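Local coordinates for bifunctional endomannanase/endoglucanase (Caldanaerobius polysaccharolyticus, PDB 3W0K), which probably hydrolyses beta-linked glucan and mannan polysaccharides, as a family 5 glycoside hydrolase with a beta/alpha barrel fold, at residues D99-L103 with V135-P139. Numbering follows the deposited sequence.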
loop_
_atom_site.group_PDB
_atom_site.type_symbol
_atom_site.label_atom_id
_atom_site.label_comp_id
_atom_site.label_asym_id
_atom_site.label_seq_id
_atom_site.Cartn_x
_atom_site.Cartn_y
_atom_site.Cartn_z
ATOM N N ASP A 99 -9.953 14.587 14.476
ATOM C CA ASP A 99 -10.779 13.467 14.910
ATOM C C ASP A 99 -10.071 12.120 14.891
ATOM O O ASP A 99 -8.954 11.997 14.389
ATOM C CB ASP A 99 -12.003 13.355 13.996
ATOM C CG ASP A 99 -12.760 14.657 13.863
ATOM O OD1 ASP A 99 -12.776 15.442 14.832
ATOM O OD2 ASP A 99 -13.352 14.887 12.789
ATOM N N ASN A 100 -10.759 11.118 15.434
ATOM C CA ASN A 100 -10.279 9.743 15.466
ATOM C C ASN A 100 -11.292 8.895 14.703
ATOM O O ASN A 100 -12.383 8.607 15.198
ATOM C CB ASN A 100 -10.157 9.224 16.900
ATOM C CG ASN A 100 -9.810 7.745 16.953
ATOM O OD1 ASN A 100 -9.421 7.150 15.944
ATOM N ND2 ASN A 100 -9.975 7.136 18.120
ATOM N N LEU A 101 -10.901 8.477 13.506
ATOM C CA LEU A 101 -11.747 7.674 12.633
ATOM C C LEU A 101 -12.315 6.412 13.274
ATOM O O LEU A 101 -13.437 6.011 12.980
ATOM C CB LEU A 101 -10.948 7.272 11.389
ATOM C CG LEU A 101 -11.646 6.380 10.358
ATOM C CD1 LEU A 101 -12.878 7.100 9.816
ATOM C CD2 LEU A 101 -10.693 6.045 9.218
ATOM N N TRP A 102 -11.556 5.807 14.177
ATOM C CA TRP A 102 -11.991 4.563 14.786
ATOM C C TRP A 102 -13.127 4.656 15.782
ATOM O O TRP A 102 -13.800 3.663 16.027
ATOM C CB TRP A 102 -10.783 3.822 15.370
ATOM C CG TRP A 102 -9.678 3.782 14.368
ATOM C CD1 TRP A 102 -8.480 4.431 14.443
ATOM C CD2 TRP A 102 -9.731 3.188 13.064
ATOM N NE1 TRP A 102 -7.794 4.299 13.262
ATOM C CE2 TRP A 102 -8.536 3.539 12.397
ATOM C CE3 TRP A 102 -10.675 2.402 12.392
ATOM C CZ2 TRP A 102 -8.261 3.133 11.086
ATOM C CZ3 TRP A 102 -10.402 1.998 11.087
ATOM C CH2 TRP A 102 -9.205 2.365 10.450
ATOM N N LEU A 103 -13.396 5.860 16.286
ATOM C CA LEU A 103 -14.460 6.046 17.269
ATOM C C LEU A 103 -15.422 7.196 17.006
ATOM O O LEU A 103 -16.565 7.155 17.459
ATOM C CB LEU A 103 -13.857 6.255 18.659
ATOM C CG LEU A 103 -13.033 5.126 19.271
ATOM C CD1 LEU A 103 -12.491 5.594 20.605
ATOM C CD2 LEU A 103 -13.890 3.876 19.441
ATOM N N VAL A 135 -8.600 2.321 3.598
ATOM C CA VAL A 135 -7.775 3.143 4.468
ATOM C C VAL A 135 -6.435 2.459 4.685
ATOM O O VAL A 135 -6.367 1.273 5.009
ATOM C CB VAL A 135 -8.503 3.473 5.812
ATOM C CG1 VAL A 135 -8.959 2.201 6.522
ATOM C CG2 VAL A 135 -7.602 4.316 6.713
ATOM N N ASN A 136 -5.364 3.210 4.464
ATOM C CA ASN A 136 -4.034 2.651 4.610
ATOM C C ASN A 136 -3.660 2.236 6.021
ATOM O O ASN A 136 -3.869 2.976 6.977
ATOM C CB ASN A 136 -2.975 3.630 4.098
ATOM C CG ASN A 136 -1.566 3.084 4.258
ATOM O OD1 ASN A 136 -1.131 2.242 3.480
ATOM N ND2 ASN A 136 -0.864 3.535 5.293
ATOM N N GLU A 137 -3.115 1.028 6.122
ATOM C CA GLU A 137 -2.595 0.466 7.364
ATOM C C GLU A 137 -3.222 0.875 8.704
ATOM O O GLU A 137 -2.653 1.692 9.436
ATOM C CB GLU A 137 -1.082 0.737 7.402
ATOM C CG GLU A 137 -0.329 0.165 6.192
ATOM C CD GLU A 137 1.083 0.715 6.012
ATOM O OE1 GLU A 137 1.390 1.819 6.513
ATOM O OE2 GLU A 137 1.894 0.044 5.334
ATOM N N PRO A 138 -4.405 0.323 9.037
ATOM C CA PRO A 138 -5.074 0.640 10.306
ATOM C C PRO A 138 -4.117 0.305 11.456
ATOM O O PRO A 138 -3.214 -0.523 11.301
ATOM C CB PRO A 138 -6.290 -0.290 10.292
ATOM C CG PRO A 138 -6.606 -0.403 8.843
ATOM C CD PRO A 138 -5.240 -0.567 8.212
ATOM N N PRO A 139 -4.307 0.934 12.626
ATOM C CA PRO A 139 -3.444 0.703 13.787
ATOM C C PRO A 139 -3.615 -0.634 14.490
ATOM O O PRO A 139 -4.422 -1.476 14.090
ATOM C CB PRO A 139 -3.810 1.863 14.707
ATOM C CG PRO A 139 -5.274 2.016 14.463
ATOM C CD PRO A 139 -5.384 1.890 12.952
#
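The indole of W102 fits against V135, P138 and P139, and no hydrogen bond joins segments 99-103 and 135-139. P139 lies obliquely to the ring, along its pyrrole side. Its CD comes within 3.4 Å of NE1 of W102, and its CG sits 3.6 Å from that same NE1. The far end of the indole meets the other two residues. CH2 of W102 is 3.9 Å from CG1 of V135, which lies at the ring edge near its plane. P138 CB is equally close to CH2, but comes in obliquely. CG of W102 is anti to the carbonyl carbon (chi1 -48°), which carries the indole across to the prolines. L101 CD2 lies over one ring face, offset toward the rim. The backbone N of W102 gives a 3.1 Å hydrogen bond to OD1 of N100, an Asx turn. An alanine in place of W102 would probably leave V135 and both prolines without their main apolar partner across the contact. Y89 also meets the indole edge-to-face. The contact joins the loops after strands 78-83 and 130-133 of the TIM barrel. N136 and E137 follow strand 130-133, consistent with the family 5 Asn-Glu motif, whose glutamate is the acid/base.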